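Local coordinates for cytochrome c (Hydrogenophilus thermoluteolus, PDB 2D0S), which probably carries electrons, using the iron of a covalently bound heme c, at residues 3-6 / 10-13; 12-17 / 21-26; 39-44 / 66-71. All blocks are in the same frame, centred on the assembly; numbering follows the deposited sequence.

Interaction 1 of 3, residues 3-6 / 10-13. With HEC (heme c), chain B.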
loop_
_atom_site.group_PDB
_atom_site.type_symbol
_atom_site.label_atom_id
_atom_site.label_comp_id
_atom_site.label_asym_id
_atom_site.label_seq_id
_atom_site.Cartn_x
_atom_site.Cartn_y
_atom_site.Cartn_z
ATOM N N ALA A 3 -2.185 -5.710 11.404
ATOM C CA ALA A 3 -1.020 -6.148 12.155
ATOM C C ALA A 3 0.072 -6.557 11.172
ATOM O O ALA A 3 1.264 -6.380 11.429
ATOM C CB ALA A 3 -1.394 -7.347 13.081
ATOM N N LEU A 4 -0.340 -7.152 10.065
ATOM C CA LEU A 4 0.587 -7.549 9.028
ATOM C C LEU A 4 1.254 -6.306 8.350
ATOM O O LEU A 4 2.473 -6.277 8.117
ATOM C CB LEU A 4 -0.144 -8.383 7.988
ATOM C CG LEU A 4 0.518 -9.530 7.217
ATOM C CD1 LEU A 4 0.062 -9.527 5.771
ATOM C CD2 LEU A 4 2.000 -9.640 7.293
ATOM N N ALA A 5 0.452 -5.298 8.062
ATOM C CA ALA A 5 0.942 -4.095 7.427
ATOM C C ALA A 5 2.030 -3.501 8.283
ATOM O O ALA A 5 3.126 -3.131 7.792
ATOM C CB ALA A 5 -0.208 -3.076 7.239
ATOM N N LYS A 6 1.743 -3.428 9.571
ATOM C CA LYS A 6 2.691 -2.911 10.539
ATOM C C LYS A 6 3.944 -3.821 10.702
ATOM O O LYS A 6 5.049 -3.343 10.716
ATOM C CB LYS A 6 1.953 -2.602 11.880
ATOM C CG LYS A 6 2.799 -2.566 13.084
ATOM C CD LYS A 6 3.373 -1.195 13.293
ATOM C CE LYS A 6 4.191 -1.128 14.586
ATOM N NZ LYS A 6 4.758 0.248 14.785
ATOM N N CYS A 10 5.181 -1.078 6.669
ATOM C CA CYS A 10 4.337 -0.196 5.936
ATOM C C CYS A 10 3.941 1.053 6.617
ATOM O O CYS A 10 3.771 2.091 5.946
ATOM C CB CYS A 10 3.065 -0.929 5.524
ATOM S SG CYS A 10 3.346 -2.450 4.623
ATOM N N MET A 11 3.733 0.976 7.943
ATOM C CA MET A 11 3.109 2.096 8.678
ATOM C C MET A 11 4.092 3.095 9.117
ATOM O O MET A 11 3.717 4.057 9.790
ATOM C CB MET A 11 2.334 1.656 9.899
ATOM C CG MET A 11 1.763 0.292 9.802
ATOM S SD MET A 11 0.278 0.261 8.894
ATOM C CE MET A 11 -0.859 1.143 9.987
ATOM N N ALA A 12 5.317 2.958 8.604
ATOM C CA ALA A 12 6.302 3.987 8.823
ATOM C C ALA A 12 5.913 5.106 7.898
ATOM O O ALA A 12 6.143 6.255 8.207
ATOM C CB ALA A 12 7.720 3.490 8.491
ATOM N N CYS A 13 5.464 4.736 6.683
ATOM C CA CYS A 13 5.243 5.736 5.631
ATOM C C CYS A 13 3.772 6.018 5.325
ATOM O O CYS A 13 3.485 6.848 4.495
ATOM C CB CYS A 13 5.913 5.230 4.376
ATOM S SG CYS A 13 7.725 5.219 4.210
HETATM FE FE HEC B . 3.667 2.564 0.079
HETATM C CHA HEC B . 2.234 4.314 -2.506
HETATM C CHB HEC B . 1.145 0.320 0.057
HETATM C CHC HEC B . 5.459 0.620 2.243
HETATM C CHD HEC B . 5.947 5.143 0.517
HETATM N NA HEC B . 2.034 2.363 -0.971
HETATM C C1A HEC B . 1.592 3.197 -2.015
HETATM C C2A HEC B . 0.347 2.673 -2.527
HETATM C C3A HEC B . 0.009 1.590 -1.794
HETATM C C4A HEC B . 1.076 1.363 -0.819
HETATM C CMA HEC B . -1.248 0.683 -1.979
HETATM C CAA HEC B . -0.478 3.320 -3.680
HETATM C CBA HEC B . 0.130 2.824 -4.991
HETATM C CGA HEC B . -0.365 3.612 -6.173
HETATM O O1A HEC B . -1.391 4.319 -6.060
HETATM O O2A HEC B . 0.255 3.494 -7.244
HETATM N NB HEC B . 3.389 0.799 0.972
HETATM C C1B HEC B . 2.268 0.011 0.813
HETATM C C2B HEC B . 2.496 -1.233 1.497
HETATM C C3B HEC B . 3.680 -1.147 2.129
HETATM C C4B HEC B . 4.277 0.120 1.760
HETATM C CMB HEC B . 1.418 -2.332 1.607
HETATM C CAB HEC B . 4.356 -2.178 3.097
HETATM C CBB HEC B . 4.506 -3.569 2.438
HETATM N NC HEC B . 5.335 2.844 1.163
HETATM C C1C HEC B . 5.913 1.901 2.022
HETATM C C2C HEC B . 7.037 2.505 2.697
HETATM C C3C HEC B . 7.286 3.692 2.062
HETATM C C4C HEC B . 6.147 3.959 1.204
HETATM C CMC HEC B . 8.029 1.654 3.520
HETATM C CAC HEC B . 8.353 4.817 2.352
HETATM C CBC HEC B . 9.745 4.392 2.836
HETATM N ND HEC B . 4.071 4.470 -0.900
HETATM C C1D HEC B . 5.101 5.325 -0.553
HETATM C C2D HEC B . 5.067 6.475 -1.423
HETATM C C3D HEC B . 3.888 6.224 -2.333
HETATM C C4D HEC B . 3.327 4.958 -1.931
HETATM C CMD HEC B . 6.038 7.667 -1.405
HETATM C CAD HEC B . 3.414 7.064 -3.509
HETATM C CBD HEC B . 4.027 6.450 -4.753
HETATM C CGD HEC B . 3.544 7.266 -5.941
HETATM O O1D HEC B . 3.448 8.503 -5.773
HETATM O O2D HEC B . 3.256 6.677 -7.040
HETATM O O HOH W 1 5.314 -0.588 10.137
#

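Interaction 2 of 3, residues 12-17 / 21-26. With HEC (heme c), chain B.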
loop_
_atom_site.group_PDB
_atom_site.type_symbol
_atom_site.label_atom_id
_atom_site.label_comp_id
_atom_site.label_asym_id
_atom_site.label_seq_id
_atom_site.Cartn_x
_atom_site.Cartn_y
_atom_site.Cartn_z
ATOM N N ALA A 12 5.317 2.958 8.604
ATOM C CA ALA A 12 6.302 3.987 8.823
ATOM C C ALA A 12 5.913 5.106 7.898
ATOM O O ALA A 12 6.143 6.255 8.207
ATOM C CB ALA A 12 7.720 3.490 8.491
ATOM N N CYS A 13 5.464 4.736 6.683
ATOM C CA CYS A 13 5.243 5.736 5.631
ATOM C C CYS A 13 3.772 6.018 5.325
ATOM O O CYS A 13 3.485 6.848 4.495
ATOM C CB CYS A 13 5.913 5.230 4.376
ATOM S SG CYS A 13 7.725 5.219 4.210
ATOM N N HIS A 14 2.866 5.221 5.899
ATOM C CA HIS A 14 1.448 5.279 5.576
ATOM C C HIS A 14 0.685 5.179 6.890
ATOM O O HIS A 14 1.011 4.340 7.727
ATOM C CB HIS A 14 0.987 4.063 4.712
ATOM C CG HIS A 14 1.540 4.030 3.324
ATOM N ND1 HIS A 14 1.002 4.774 2.292
ATOM C CD2 HIS A 14 2.472 3.222 2.756
ATOM C CE1 HIS A 14 1.631 4.484 1.164
ATOM N NE2 HIS A 14 2.549 3.563 1.419
ATOM N N ALA A 15 -0.424 5.893 6.983
ATOM C CA ALA A 15 -1.349 5.735 8.080
ATOM C C ALA A 15 -2.741 5.548 7.515
ATOM O O ALA A 15 -2.999 5.878 6.378
ATOM C CB ALA A 15 -1.306 6.986 9.009
ATOM N N ILE A 16 -3.646 5.053 8.334
ATOM C CA ILE A 16 -5.031 4.858 7.922
ATOM C C ILE A 16 -5.688 6.189 7.488
ATOM O O ILE A 16 -6.238 6.273 6.400
ATOM C CB ILE A 16 -5.835 4.100 9.011
ATOM C CG1 ILE A 16 -5.213 2.705 9.228
ATOM C CG2 ILE A 16 -7.350 3.996 8.652
ATOM C CD1 ILE A 16 -6.021 1.822 10.113
ATOM N N ASP A 17 -5.726 7.143 8.408
ATOM C CA ASP A 17 -6.419 8.416 8.219
ATOM C C ASP A 17 -5.673 9.740 7.969
ATOM O O ASP A 17 -6.300 10.778 7.854
ATOM C CB ASP A 17 -7.266 8.519 9.509
ATOM C CG ASP A 17 -6.666 7.675 10.693
ATOM O OD1 ASP A 17 -7.348 6.678 11.117
ATOM O OD2 ASP A 17 -5.474 7.938 11.121
ATOM N N VAL A 21 4.719 10.162 4.550
ATOM C CA VAL A 21 5.398 10.122 3.263
ATOM C C VAL A 21 4.451 9.665 2.083
ATOM O O VAL A 21 4.507 10.222 0.952
ATOM C CB VAL A 21 6.607 9.222 3.327
ATOM C CG1 VAL A 21 7.535 9.515 2.193
ATOM C CG2 VAL A 21 7.319 9.411 4.677
ATOM N N GLY A 22 3.702 8.575 2.296
ATOM C CA GLY A 22 2.865 8.035 1.233
ATOM C C GLY A 22 1.448 8.393 1.538
ATOM O O GLY A 22 1.143 8.930 2.665
ATOM N N PRO A 23 0.537 8.086 0.598
ATOM C CA PRO A 23 -0.865 8.429 0.825
ATOM C C PRO A 23 -1.448 7.638 2.005
ATOM O O PRO A 23 -1.011 6.493 2.302
ATOM C CB PRO A 23 -1.542 8.034 -0.505
ATOM C CG PRO A 23 -0.638 6.976 -1.078
ATOM C CD PRO A 23 0.747 7.489 -0.732
ATOM N N SER A 24 -2.511 8.207 2.559
ATOM C CA SER A 24 -3.259 7.526 3.592
ATOM C C SER A 24 -3.889 6.325 2.893
ATOM O O SER A 24 -4.157 6.366 1.685
ATOM C CB SER A 24 -4.344 8.465 4.167
ATOM O OG SER A 24 -5.526 8.469 3.401
ATOM N N TYR A 25 -4.167 5.282 3.673
ATOM C CA TYR A 25 -4.810 4.087 3.168
ATOM C C TYR A 25 -6.255 4.396 2.806
ATOM O O TYR A 25 -6.785 3.806 1.914
ATOM C CB TYR A 25 -4.757 2.971 4.202
ATOM C CG TYR A 25 -3.390 2.340 4.310
ATOM C CD1 TYR A 25 -2.900 1.934 5.534
ATOM C CD2 TYR A 25 -2.563 2.220 3.190
ATOM C CE1 TYR A 25 -1.651 1.401 5.653
ATOM C CE2 TYR A 25 -1.331 1.602 3.282
ATOM C CZ TYR A 25 -0.892 1.198 4.528
ATOM O OH TYR A 25 0.334 0.636 4.687
ATOM N N LYS A 26 -6.868 5.355 3.484
ATOM C CA LYS A 26 -8.243 5.757 3.156
ATOM C C LYS A 26 -8.325 6.435 1.772
ATOM O O LYS A 26 -9.264 6.209 1.036
ATOM C CB LYS A 26 -8.823 6.683 4.242
ATOM C CG LYS A 26 -9.446 5.981 5.449
ATOM C CD LYS A 26 -10.165 7.034 6.341
ATOM C CE LYS A 26 -11.109 6.401 7.381
ATOM N NZ LYS A 26 -12.351 5.803 6.771
HETATM FE FE HEC B . 3.667 2.564 0.079
HETATM C CHA HEC B . 2.234 4.314 -2.506
HETATM C CHB HEC B . 1.145 0.320 0.057
HETATM C CHC HEC B . 5.459 0.620 2.243
HETATM C CHD HEC B . 5.947 5.143 0.517
HETATM N NA HEC B . 2.034 2.363 -0.971
HETATM C C1A HEC B . 1.592 3.197 -2.015
HETATM C C2A HEC B . 0.347 2.673 -2.527
HETATM C C3A HEC B . 0.009 1.590 -1.794
HETATM C C4A HEC B . 1.076 1.363 -0.819
HETATM C CMA HEC B . -1.248 0.683 -1.979
HETATM C CAA HEC B . -0.478 3.320 -3.680
HETATM C CBA HEC B . 0.130 2.824 -4.991
HETATM C CGA HEC B . -0.365 3.612 -6.173
HETATM O O1A HEC B . -1.391 4.319 -6.060
HETATM O O2A HEC B . 0.255 3.494 -7.244
HETATM N NB HEC B . 3.389 0.799 0.972
HETATM C C1B HEC B . 2.268 0.011 0.813
HETATM C C2B HEC B . 2.496 -1.233 1.497
HETATM C C3B HEC B . 3.680 -1.147 2.129
HETATM C C4B HEC B . 4.277 0.120 1.760
HETATM C CMB HEC B . 1.418 -2.332 1.607
HETATM C CAB HEC B . 4.356 -2.178 3.097
HETATM C CBB HEC B . 4.506 -3.569 2.438
HETATM N NC HEC B . 5.335 2.844 1.163
HETATM C C1C HEC B . 5.913 1.901 2.022
HETATM C C2C HEC B . 7.037 2.505 2.697
HETATM C C3C HEC B . 7.286 3.692 2.062
HETATM C C4C HEC B . 6.147 3.959 1.204
HETATM C CMC HEC B . 8.029 1.654 3.520
HETATM C CAC HEC B . 8.353 4.817 2.352
HETATM C CBC HEC B . 9.745 4.392 2.836
HETATM N ND HEC B . 4.071 4.470 -0.900
HETATM C C1D HEC B . 5.101 5.325 -0.553
HETATM C C2D HEC B . 5.067 6.475 -1.423
HETATM C C3D HEC B . 3.888 6.224 -2.333
HETATM C C4D HEC B . 3.327 4.958 -1.931
HETATM C CMD HEC B . 6.038 7.667 -1.405
HETATM C CAD HEC B . 3.414 7.064 -3.509
HETATM C CBD HEC B . 4.027 6.450 -4.753
HETATM C CGD HEC B . 3.544 7.266 -5.941
HETATM O O1D HEC B . 3.448 8.503 -5.773
HETATM O O2D HEC B . 3.256 6.677 -7.040
HETATM O O HOH W 2 -0.264 8.241 5.077
HETATM O O HOH W 3 -6.856 10.639 4.632
#

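Interaction 3 of 3, residues 39-44 / 66-71. With HEC (heme c), chain B.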
loop_
_atom_site.group_PDB
_atom_site.type_symbol
_atom_site.label_atom_id
_atom_site.label_comp_id
_atom_site.label_asym_id
_atom_site.label_seq_id
_atom_site.Cartn_x
_atom_site.Cartn_y
_atom_site.Cartn_z
ATOM N N LYS A 39 -2.606 -4.848 -9.829
ATOM C CA LYS A 39 -1.802 -3.632 -10.160
ATOM C C LYS A 39 -1.098 -3.039 -8.931
ATOM O O LYS A 39 0.106 -2.771 -8.953
ATOM C CB LYS A 39 -2.725 -2.569 -10.811
ATOM C CG LYS A 39 -2.103 -1.201 -11.006
ATOM C CD LYS A 39 -3.092 -0.049 -10.605
ATOM C CE LYS A 39 -4.233 0.147 -11.618
ATOM N NZ LYS A 39 -3.689 0.604 -12.940
ATOM N N LEU A 40 -1.830 -2.932 -7.831
ATOM C CA LEU A 40 -1.260 -2.389 -6.598
ATOM C C LEU A 40 -0.178 -3.278 -6.017
ATOM O O LEU A 40 0.809 -2.784 -5.452
ATOM C CB LEU A 40 -2.368 -2.146 -5.547
ATOM C CG LEU A 40 -3.334 -1.083 -5.991
ATOM C CD1 LEU A 40 -4.487 -0.954 -5.001
ATOM C CD2 LEU A 40 -2.585 0.206 -6.102
ATOM N N VAL A 41 -0.426 -4.585 -6.036
ATOM C CA VAL A 41 0.533 -5.532 -5.569
ATOM C C VAL A 41 1.879 -5.393 -6.302
ATOM O O VAL A 41 2.917 -5.402 -5.659
ATOM C CB VAL A 41 -0.016 -7.012 -5.678
ATOM C CG1 VAL A 41 1.137 -8.049 -5.514
ATOM C CG2 VAL A 41 -1.103 -7.250 -4.629
ATOM N N GLU A 42 1.860 -5.254 -7.631
ATOM C CA GLU A 42 3.106 -5.020 -8.405
ATOM C C GLU A 42 3.816 -3.710 -7.989
ATOM O O GLU A 42 5.044 -3.658 -7.877
ATOM C CB GLU A 42 2.840 -5.009 -9.930
ATOM C CG GLU A 42 3.562 -6.119 -10.713
ATOM C CD GLU A 42 3.416 -7.532 -10.043
ATOM O OE1 GLU A 42 2.265 -8.063 -9.938
ATOM O OE2 GLU A 42 4.453 -8.093 -9.596
ATOM N N LYS A 43 3.026 -2.664 -7.768
ATOM C CA LYS A 43 3.542 -1.366 -7.319
ATOM C C LYS A 43 4.289 -1.470 -5.944
ATOM O O LYS A 43 5.314 -0.848 -5.731
ATOM C CB LYS A 43 2.376 -0.350 -7.256
ATOM C CG LYS A 43 2.757 1.048 -6.768
ATOM C CD LYS A 43 3.870 1.680 -7.626
ATOM C CE LYS A 43 4.143 3.122 -7.187
ATOM N NZ LYS A 43 3.068 4.097 -7.687
ATOM N N VAL A 44 3.751 -2.226 -5.014
ATOM C CA VAL A 44 4.365 -2.354 -3.710
ATOM C C VAL A 44 5.666 -3.147 -3.901
ATOM O O VAL A 44 6.737 -2.752 -3.397
ATOM C CB VAL A 44 3.439 -3.070 -2.722
ATOM C CG1 VAL A 44 4.145 -3.276 -1.370
ATOM C CG2 VAL A 44 2.090 -2.287 -2.572
ATOM N N ALA A 66 2.267 -13.004 -1.369
ATOM C CA ALA A 66 1.036 -13.399 -0.673
ATOM C C ALA A 66 0.714 -12.461 0.463
ATOM O O ALA A 66 -0.455 -12.174 0.724
ATOM C CB ALA A 66 1.169 -14.795 -0.165
ATOM N N ASP A 67 1.745 -11.980 1.157
ATOM C CA ASP A 67 1.534 -11.042 2.246
ATOM C C ASP A 67 1.162 -9.704 1.741
ATOM O O ASP A 67 0.236 -9.089 2.267
ATOM C CB ASP A 67 2.764 -10.913 3.098
ATOM C CG ASP A 67 3.020 -12.160 3.926
ATOM O OD1 ASP A 67 2.111 -13.002 4.038
ATOM O OD2 ASP A 67 4.117 -12.261 4.493
ATOM N N ILE A 68 1.860 -9.244 0.698
ATOM C CA ILE A 68 1.523 -7.974 0.107
ATOM C C ILE A 68 0.041 -7.965 -0.314
ATOM O O ILE A 68 -0.688 -7.031 -0.008
ATOM C CB ILE A 68 2.412 -7.645 -1.112
ATOM C CG1 ILE A 68 3.856 -7.455 -0.662
ATOM C CG2 ILE A 68 1.896 -6.391 -1.783
ATOM C CD1 ILE A 68 4.843 -7.324 -1.817
ATOM N N GLU A 69 -0.406 -9.012 -1.004
ATOM C CA GLU A 69 -1.803 -9.034 -1.474
ATOM C C GLU A 69 -2.820 -8.984 -0.319
ATOM O O GLU A 69 -3.794 -8.269 -0.383
ATOM C CB GLU A 69 -2.056 -10.245 -2.354
ATOM C CG GLU A 69 -3.457 -10.303 -2.960
ATOM C CD GLU A 69 -3.729 -11.642 -3.614
ATOM O OE1 GLU A 69 -4.892 -11.990 -3.793
ATOM O OE2 GLU A 69 -2.771 -12.370 -3.860
ATOM N N LYS A 70 -2.574 -9.749 0.726
ATOM C CA LYS A 70 -3.321 -9.620 1.974
ATOM C C LYS A 70 -3.433 -8.140 2.470
ATOM O O LYS A 70 -4.505 -7.689 2.856
ATOM C CB LYS A 70 -2.640 -10.482 3.042
ATOM C CG LYS A 70 -3.538 -11.046 4.105
ATOM C CD LYS A 70 -2.954 -12.436 4.632
ATOM C CE LYS A 70 -3.717 -12.976 5.868
ATOM N NZ LYS A 70 -4.497 -11.908 6.644
ATOM N N ILE A 71 -2.316 -7.417 2.523
ATOM C CA ILE A 71 -2.347 -6.058 3.071
ATOM C C ILE A 71 -3.177 -5.201 2.118
ATOM O O ILE A 71 -4.118 -4.529 2.530
ATOM C CB ILE A 71 -0.948 -5.481 3.251
ATOM C CG1 ILE A 71 -0.154 -6.291 4.317
ATOM C CG2 ILE A 71 -1.028 -3.919 3.600
ATOM C CD1 ILE A 71 1.454 -6.091 4.215
HETATM FE FE HEC B . 3.667 2.564 0.079
HETATM C CHA HEC B . 2.234 4.314 -2.506
HETATM C CHB HEC B . 1.145 0.320 0.057
HETATM C CHC HEC B . 5.459 0.620 2.243
HETATM C CHD HEC B . 5.947 5.143 0.517
HETATM N NA HEC B . 2.034 2.363 -0.971
HETATM C C1A HEC B . 1.592 3.197 -2.015
HETATM C C2A HEC B . 0.347 2.673 -2.527
HETATM C C3A HEC B . 0.009 1.590 -1.794
HETATM C C4A HEC B . 1.076 1.363 -0.819
HETATM C CMA HEC B . -1.248 0.683 -1.979
HETATM C CAA HEC B . -0.478 3.320 -3.680
HETATM C CBA HEC B . 0.130 2.824 -4.991
HETATM C CGA HEC B . -0.365 3.612 -6.173
HETATM O O1A HEC B . -1.391 4.319 -6.060
HETATM O O2A HEC B . 0.255 3.494 -7.244
HETATM N NB HEC B . 3.389 0.799 0.972
HETATM C C1B HEC B . 2.268 0.011 0.813
HETATM C C2B HEC B . 2.496 -1.233 1.497
HETATM C C3B HEC B . 3.680 -1.147 2.129
HETATM C C4B HEC B . 4.277 0.120 1.760
HETATM C CMB HEC B . 1.418 -2.332 1.607
HETATM C CAB HEC B . 4.356 -2.178 3.097
HETATM C CBB HEC B . 4.506 -3.569 2.438
HETATM N NC HEC B . 5.335 2.844 1.163
HETATM C C1C HEC B . 5.913 1.901 2.022
HETATM C C2C HEC B . 7.037 2.505 2.697
HETATM C C3C HEC B . 7.286 3.692 2.062
HETATM C C4C HEC B . 6.147 3.959 1.204
HETATM C CMC HEC B . 8.029 1.654 3.520
HETATM C CAC HEC B . 8.353 4.817 2.352
HETATM C CBC HEC B . 9.745 4.392 2.836
HETATM N ND HEC B . 4.071 4.470 -0.900
HETATM C C1D HEC B . 5.101 5.325 -0.553
HETATM C C2D HEC B . 5.067 6.475 -1.423
HETATM C C3D HEC B . 3.888 6.224 -2.333
HETATM C C4D HEC B . 3.327 4.958 -1.931
HETATM C CMD HEC B . 6.038 7.667 -1.405
HETATM C CAD HEC B . 3.414 7.064 -3.509
HETATM C CBD HEC B . 4.027 6.450 -4.753
HETATM C CGD HEC B . 3.544 7.266 -5.941
HETATM O O1D HEC B . 3.448 8.503 -5.773
HETATM O O2D HEC B . 3.256 6.677 -7.040
#

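Interaction 1 of 3, residues 3-6 / 10-13
The CB atoms of Cys10 and Met11 point toward helix 2-7, at Ala5 and Lys6. Cys10 CB lies 3.2 Å from Ala5 O and also faces Ala5 CB. Beyond it, SG stands beside the backbone N, with chi1 at -54°. This carries SG to the heme, where Cys10 SG forms the thioether bond to HEC CAB (1.9 Å). The backbone of the same residue is tied to the helix, since Cys10 N donates to Ala5 O (3.1 Å). That bond is bent, with 138° at the hydrogen. Met11 packs on Lys6 and Ala5. Met11 CG presses on Lys6 CA (3.4 Å), and its side chain crosses that of Lys6 at about a right angle. The chain bends at chi2, and Met11 SD comes to 3.8 Å from Ala5 CB. Replacing Met11 with alanine removes CG and SD and would probably open a gap beside Ala5 and Lys6. Water 1 bridges Lys6 O and Met11 N. The heme attachment segment 10-13 follows shortly after helix 2-7 and folds back on it. Leu4 and Ala5 of this helix rest on helix 65-75, while Cys10 and Met11 touch Tyr25 of helix 25-31.

Interaction 2 of 3, residues 12-17 / 21-26
The His14 imidazole has Tyr25 CE2 over one face and Pro23 O at its edge. The Tyr25 ring has His14 CB over one face, a CH-pi contact with CB 3.9 Å from the ring centroid. HEC CHB lies at the Tyr25 edge. The two ring planes are 20° apart, but the rings are slid so far that they barely overlap, with centroids 5.1 Å apart. Both nitrogens of the imidazole are used. His14 NE2 binds the heme iron at 2.0 Å. His14 ND1 donates to Pro23 O at 2.6 Å, a nearly straight bond (172°) in both the ring plane and the carbonyl plane. These two ties fix the rotation of the ring. The bond at ND1 probably also makes the imidazole a stronger electron donor to the iron. Pro23 CD packs against His14 CE1 and the heme, and Gly22 CA approaches the porphyrin from the same segment.

The backbones are joined along their length. Gly22 N donates to Cys13 O (2.8 Å), Tyr25 N to Ala15 O (3.0 Å) and Lys26 N to Ile16 O (3.1 Å). Water 2 links Ala15 N with Gly22 O. Ser24 is the N-cap of helix 25-31, its OG accepting from Asp27 N. Met57 is the other axial ligand of the iron. Cys10, Cys13 and His14 make up the CXXCH heme-binding motif of c-type cytochromes, and Pro23 supplies the carbonyl that orients its histidine.

Interaction 3 of 3, residues 39-44 / 66-71
Ile68 reaches Val41 and Val44 with its CG2 branch. Its chi1 of -66° turns CG1 away from the carbonyl carbon and leaves CG2 opposite the backbone N, pointing into the neighbouring helix. Ile68 CG2 meets Val44 CB at 3.8 Å, and the two side chains slide past each other in opposite directions. Val41 straddles two residues of helix 65-75. Its CG1 faces Ile68 CG2 at 4.2 Å, and its CG2 sits on Glu69 CA at 3.7 Å. Glu69 takes part through CA and CB, while its carboxylate forms a salt bridge with Arg73.

The axes of the two short helical segments approach to 9.4 Å, with their directions 122° apart. They cross steeply, and a few branched side chains fill the crossing. Val44 works on two fronts. With chi1 at 176°, CG1 lies opposite the backbone N and CG2 opposite the carbonyl carbon, and each finds its own partner. Val44 CG1 touches both Ile68 and HEC CBB (3.8 Å from the latter), while CG2 lies against HEC CHB. From the other helix, Ile71 CG2 meets HEC CMB at 3.5 Å. Leu40 packs on a propionate chain of the heme.

Lys43 leaves helix 37-46 on the propionate side. Its chain bends at chi2 and again at chi4, which brings the ammonium between both propionates. Lys43 NZ donates to HEC O2D at 2.7 Å and to HEC O2A at 2.9 Å. Tyr32, Trp52 and the backbone N of Val51 are further hydrogen-bond partners of the heme.

The chemistry is therefore divided. The helix crossing is largely buried and is made by apolar packing, with no polar bond between the two segments. The polar grip is on the heme, where two carboxylates close to one amine probably favour its positive charge and are partly neutralised by it.

All three interactions touch the same heme. Interactions 1 and 2 overlap in the chain at Ala12 and Cys13, with centres about 9 Å apart. Tyr25 joins them in space: its OH is 3.3 Å from Cys10 CB, and its CE1 is 3.9 Å from Met11 SD. Interaction 3 lies about 13 Å from interaction 1, centre to centre, yet they meet where helix 2-7 packs on helix 65-75. There Leu4 CD1 is 3.6 Å from Ile71 CG1. Interactions 2 and 3 do not touch. Their centres are about 15 Å apart, on opposite sides of the chain's centre, and the heme links them.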